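Local atomic coordinates of amidohydrolase (Thermotoga maritima, PDB entry 3OOQ), a protein that probably hydrolyses amide-type bonds as a member of the TIM-barrel amidohydrolase family, perhaps acting as an allantoinase. Residues D61-I66 and M116-S121; H90-D95 and G126-V131. One frame throughout, in Å; residues are numbered along the deposited sequence.

Contact 1: D61-I66 and M116-S121; sequences DAHSHI and MIVPGS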
loop_
_atom_site.group_PDB
_atom_site.type_symbol
_atom_site.label_atom_id
_atom_site.label_comp_id
_atom_site.label_asym_id
_atom_site.label_seq_id
_atom_site.Cartn_x
_atom_site.Cartn_y
_atom_site.Cartn_z
ATOM N N ASP F 61 -13.897 25.614 -33.348
ATOM C CA ASP F 61 -14.274 25.088 -32.047
ATOM C C ASP F 61 -13.527 25.817 -30.953
ATOM O O ASP F 61 -12.299 25.718 -30.849
ATOM C CB ASP F 61 -14.006 23.588 -31.942
ATOM C CG ASP F 61 -14.778 22.948 -30.810
ATOM O OD1 ASP F 61 -14.736 23.470 -29.681
ATOM O OD2 ASP F 61 -15.446 21.924 -31.045
ATOM N N ALA F 62 -14.273 26.549 -30.135
ATOM C CA ALA F 62 -13.655 27.385 -29.115
ATOM C C ALA F 62 -13.040 26.633 -27.903
ATOM O O ALA F 62 -12.409 27.251 -27.070
ATOM C CB ALA F 62 -14.637 28.432 -28.647
ATOM N N HIS F 63 -13.187 25.309 -27.828
ATOM C CA HIS F 63 -12.661 24.557 -26.670
ATOM C C HIS F 63 -12.457 23.099 -27.047
ATOM O O HIS F 63 -13.423 22.353 -27.198
ATOM C CB HIS F 63 -13.610 24.673 -25.468
ATOM C CG HIS F 63 -13.063 24.095 -24.196
ATOM N ND1 HIS F 63 -12.882 22.737 -24.008
ATOM C CD2 HIS F 63 -12.643 24.692 -23.053
ATOM C CE1 HIS F 63 -12.400 22.522 -22.797
ATOM N NE2 HIS F 63 -12.239 23.688 -22.199
ATOM N N SER F 64 -11.197 22.691 -27.180
ATOM C CA SER F 64 -10.909 21.363 -27.713
ATOM C C SER F 64 -9.678 20.718 -27.098
ATOM O O SER F 64 -8.736 21.406 -26.687
ATOM C CB SER F 64 -10.695 21.455 -29.230
ATOM O OG SER F 64 -10.841 20.185 -29.826
ATOM N N HIS F 65 -9.662 19.393 -27.104
ATOM C CA HIS F 65 -8.455 18.668 -26.739
ATOM C C HIS F 65 -7.885 17.842 -27.896
ATOM O O HIS F 65 -7.020 17.013 -27.691
ATOM C CB HIS F 65 -8.686 17.834 -25.477
ATOM C CG HIS F 65 -9.428 18.575 -24.405
ATOM N ND1 HIS F 65 -8.880 19.640 -23.721
ATOM C CD2 HIS F 65 -10.689 18.432 -23.930
ATOM C CE1 HIS F 65 -9.758 20.104 -22.850
ATOM N NE2 HIS F 65 -10.867 19.391 -22.955
ATOM N N ILE F 66 -8.336 18.113 -29.123
ATOM C CA ILE F 66 -7.771 17.449 -30.303
ATOM C C ILE F 66 -6.256 17.636 -30.325
ATOM O O ILE F 66 -5.741 18.682 -29.922
ATOM C CB ILE F 66 -8.433 17.915 -31.629
ATOM C CG1 ILE F 66 -8.077 16.946 -32.773
ATOM C CG2 ILE F 66 -8.041 19.389 -31.972
ATOM C CD1 ILE F 66 -9.091 16.906 -33.911
HETATM N N MSE F 116 -9.386 26.218 -30.430
HETATM C CA MSE F 116 -8.533 26.418 -29.277
HETATM C C MSE F 116 -8.228 25.072 -28.596
HETATM O O MSE F 116 -9.128 24.365 -28.130
HETATM C CB MSE F 116 -9.076 27.420 -28.271
HETATM C CG MSE F 116 -7.901 27.913 -27.391
HETATM SE SE MSE F 116 -8.331 28.934 -25.908
HETATM C CE MSE F 116 -9.644 27.752 -25.037
ATOM N N ILE F 117 -6.946 24.721 -28.585
ATOM C CA ILE F 117 -6.483 23.587 -27.817
ATOM C C ILE F 117 -6.225 24.091 -26.408
ATOM O O ILE F 117 -5.629 25.162 -26.208
ATOM C CB ILE F 117 -5.221 22.937 -28.425
ATOM C CG1 ILE F 117 -4.141 23.992 -28.698
ATOM C CG2 ILE F 117 -5.610 22.150 -29.677
ATOM C CD1 ILE F 117 -2.753 23.440 -29.049
ATOM N N VAL F 118 -6.695 23.328 -25.429
ATOM C CA VAL F 118 -6.686 23.760 -24.036
ATOM C C VAL F 118 -6.475 22.518 -23.128
ATOM O O VAL F 118 -6.893 21.412 -23.491
ATOM C CB VAL F 118 -8.006 24.534 -23.755
ATOM C CG1 VAL F 118 -9.241 23.625 -23.861
ATOM C CG2 VAL F 118 -7.991 25.270 -22.454
ATOM N N PRO F 119 -5.817 22.690 -21.963
ATOM C CA PRO F 119 -5.847 21.597 -20.994
ATOM C C PRO F 119 -7.291 21.267 -20.557
ATOM O O PRO F 119 -8.224 22.073 -20.762
ATOM C CB PRO F 119 -5.048 22.149 -19.803
ATOM C CG PRO F 119 -4.210 23.254 -20.339
ATOM C CD PRO F 119 -5.033 23.847 -21.476
ATOM N N GLY F 120 -7.466 20.081 -19.977
ATOM C CA GLY F 120 -8.752 19.640 -19.447
ATOM C C GLY F 120 -9.093 20.261 -18.089
ATOM O O GLY F 120 -8.614 21.347 -17.732
ATOM N N SER F 121 -9.919 19.560 -17.327
ATOM C CA SER F 121 -10.544 20.142 -16.149
ATOM C C SER F 121 -10.134 19.438 -14.844
ATOM O O SER F 121 -10.838 19.505 -13.837
ATOM C CB SER F 121 -12.051 20.083 -16.321
ATOM O OG SER F 121 -12.478 18.735 -16.447
#
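The ring of His65 meets the 116-121 backbone with its edge: ND1 donates to Val118 O at 2.7 Å, and the oxygen lies almost in the ring plane. The bond bends to 143° at the hydrogen, the donor being tilted from the carbonyl plane. Near the same edge CE1 stands 3.3 Å from Pro119 O. Although CB of His65 points away from this backbone, chi1 of -44° sets CG beside the backbone N, and from there the ring edge turns back to Val118. An alanine here would remove the ring, and would probably leave Val118 O without its ND1 donor and open a gap beside Gly120.

Val118 CG1 sits over the centre of one face of the His63 ring, a CH-pi contact 3.5 Å from the centroid and 12° off the normal. NE2 of His63 is hydrogen-bonded to Lys151, and the ring also packs edge-to-face with His251.

The backbones that carry the two rings pair in parallel at Ser64 and Ile117. Met116 N, from a residue deposited as selenomethionine, donates to Asp61 O at 3.0 Å, and Val118 N to Ser64 O at 3.1 Å. Ser64 N makes a weak hydrogen bond to Met116 O. The chain turns a corner at Ala62 and His63, where Asp61 OD1 accepts from His63 N at 3.0 Å in an Asx turn; OD2 of Asp61 takes the backbone N-H of Cys305.

His63 and His65 match the His-X-His motif of amidohydrolases, which in metal-dependent relatives supplies metal ligands at the end of the first barrel strand. If His65 serves likewise, the use of ND1 as donor to a carbonyl would probably leave NE2 as the ligating nitrogen and restrain the ring from turning, while a methyl group backs one face of His63.

Contact 2: H90-D95 and G126-V131; sequences HVKALD and GGQGSV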
loop_
_atom_site.group_PDB
_atom_site.type_symbol
_atom_site.label_atom_id
_atom_site.label_comp_id
_atom_site.label_asym_id
_atom_site.label_seq_id
_atom_site.Cartn_x
_atom_site.Cartn_y
_atom_site.Cartn_z
ATOM N N HIS F 90 1.550 27.467 -15.856
ATOM C CA HIS F 90 2.734 27.580 -16.707
ATOM C C HIS F 90 2.791 26.559 -17.848
ATOM O O HIS F 90 3.539 26.764 -18.799
ATOM C CB HIS F 90 4.008 27.437 -15.847
ATOM C CG HIS F 90 4.126 26.101 -15.182
ATOM N ND1 HIS F 90 3.113 25.563 -14.420
ATOM C CD2 HIS F 90 5.121 25.181 -15.193
ATOM C CE1 HIS F 90 3.477 24.374 -13.980
ATOM N NE2 HIS F 90 4.693 24.118 -14.434
ATOM N N VAL F 91 2.057 25.445 -17.746
ATOM C CA VAL F 91 2.085 24.459 -18.824
ATOM C C VAL F 91 1.162 24.886 -19.972
ATOM O O VAL F 91 0.145 25.542 -19.748
ATOM C CB VAL F 91 1.798 22.983 -18.368
ATOM C CG1 VAL F 91 2.706 22.555 -17.165
ATOM C CG2 VAL F 91 0.312 22.748 -18.067
ATOM N N LYS F 92 1.533 24.519 -21.194
ATOM C CA LYS F 92 0.803 24.947 -22.392
ATOM C C LYS F 92 0.274 23.749 -23.181
ATOM O O LYS F 92 1.008 22.798 -23.434
ATOM C CB LYS F 92 1.722 25.771 -23.314
ATOM C CG LYS F 92 2.637 26.789 -22.631
ATOM C CD LYS F 92 3.433 27.659 -23.665
ATOM C CE LYS F 92 2.473 28.470 -24.566
ATOM N NZ LYS F 92 3.145 29.558 -25.380
ATOM N N ALA F 93 -0.990 23.805 -23.584
ATOM C CA ALA F 93 -1.535 22.826 -24.508
ATOM C C ALA F 93 -0.686 22.714 -25.777
ATOM O O ALA F 93 -0.533 21.623 -26.335
ATOM C CB ALA F 93 -2.957 23.168 -24.864
ATOM N N LEU F 94 -0.121 23.837 -26.217
ATOM C CA LEU F 94 0.759 23.850 -27.390
ATOM C C LEU F 94 1.853 22.790 -27.293
ATOM O O LEU F 94 2.216 22.172 -28.290
ATOM C CB LEU F 94 1.418 25.233 -27.576
ATOM C CG LEU F 94 2.166 25.482 -28.886
ATOM C CD1 LEU F 94 1.152 25.639 -30.019
ATOM C CD2 LEU F 94 3.097 26.712 -28.805
ATOM N N ASP F 95 2.383 22.608 -26.089
ATOM C CA ASP F 95 3.510 21.708 -25.872
ATOM C C ASP F 95 3.109 20.228 -25.789
ATOM O O ASP F 95 3.969 19.361 -25.624
ATOM C CB ASP F 95 4.265 22.105 -24.600
ATOM C CG ASP F 95 4.991 23.440 -24.729
ATOM O OD1 ASP F 95 5.300 23.864 -25.859
ATOM O OD2 ASP F 95 5.254 24.070 -23.685
ATOM N N GLY F 126 -5.283 24.932 -14.707
ATOM C CA GLY F 126 -4.776 23.857 -15.566
ATOM C C GLY F 126 -3.648 24.161 -16.561
ATOM O O GLY F 126 -2.866 23.269 -16.895
ATOM N N GLY F 127 -3.560 25.403 -17.038
ATOM C CA GLY F 127 -2.558 25.760 -18.050
ATOM C C GLY F 127 -3.104 26.601 -19.190
ATOM O O GLY F 127 -4.264 27.018 -19.158
ATOM N N GLN F 128 -2.282 26.836 -20.210
ATOM C CA GLN F 128 -2.622 27.805 -21.257
ATOM C C GLN F 128 -3.200 27.170 -22.499
ATOM O O GLN F 128 -2.737 26.119 -22.943
ATOM C CB GLN F 128 -1.404 28.657 -21.644
ATOM C CG GLN F 128 -0.832 29.440 -20.485
ATOM C CD GLN F 128 0.623 29.766 -20.686
ATOM O OE1 GLN F 128 1.000 30.361 -21.688
ATOM N NE2 GLN F 128 1.458 29.366 -19.734
ATOM N N GLY F 129 -4.216 27.834 -23.052
ATOM C CA GLY F 129 -4.778 27.497 -24.348
ATOM C C GLY F 129 -4.096 28.290 -25.458
ATOM O O GLY F 129 -3.494 29.329 -25.190
ATOM N N SER F 130 -4.179 27.764 -26.689
ATOM C CA SER F 130 -3.689 28.415 -27.893
ATOM C C SER F 130 -4.700 28.160 -28.986
ATOM O O SER F 130 -5.299 27.096 -29.024
ATOM C CB SER F 130 -2.356 27.788 -28.342
ATOM O OG SER F 130 -1.290 28.122 -27.473
ATOM N N VAL F 131 -4.880 29.113 -29.899
ATOM C CA VAL F 131 -5.714 28.885 -31.071
ATOM C C VAL F 131 -4.818 28.456 -32.211
ATOM O O VAL F 131 -3.805 29.092 -32.496
ATOM C CB VAL F 131 -6.506 30.144 -31.502
ATOM C CG1 VAL F 131 -7.402 29.803 -32.705
ATOM C CG2 VAL F 131 -7.317 30.702 -30.337
HETATM O O HOH W 1 4.469 29.472 -19.622
HETATM O O HOH W 2 -1.055 26.504 -25.223
#
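Lys92 and Gln128 form a single backbone bridge that ties the loop between strand 54-64 and helix 103-108 to strand 125-133. Gln128 gives its N-H to Val91 O at 2.8 Å and receives that of Ala93 at its own O at 3.0 Å, so both backbone polar groups of Gln128 are used. Just before it, Gly127 CA comes within 3.2 Å of Val91 O; any side chain there would clash with that oxygen, and the backbone angles (phi 135°) themselves call for glycine. With CG anti to its carbonyl carbon (chi1 -59°), the extended Gln128 side chain slants across that of Lys92, OE1 3.7 Å from Lys92 CE, while NE2 donates to Pro89 O and, through a water 3.0 Å from NE2, reaches His90 O. A second water accepts from Leu94 N, donates to Gln128 O and hydrogen-bonds Ser130 OG, filling in where the two backbones diverge. The ammonium group of Lys92 forms a salt bridge with Asp146 on the adjoining strand 143-153. Gln128 also touches Val212 of helix 208-217, Leu94 packs on Ile143 of strand 143-153, and Asp95 makes salt bridges to Arg180 and Arg238 of a neighbouring subunit.

Both contacts are buried, but the centre of contact 1 lies about 6 Å from that of the chain and the centre of contact 2 about 13 Å, closer to the subunit interface. They share one sheet: strands 112-117 and 125-133 are antiparallel neighbours, joined by a probable hydrogen bond from Ile117 N to Ser130 O (2.9 Å), and Ala93 CB packs 3.6 Å from Ile117 O. Contact 1 pairs two barrel strands at their ends, where histidine rings meet backbone carbonyls and a valine methyl. Contact 2 instead fastens a connecting loop to a strand, with bound waters extending the backbone bonds and salt bridges made by side chains of the loop.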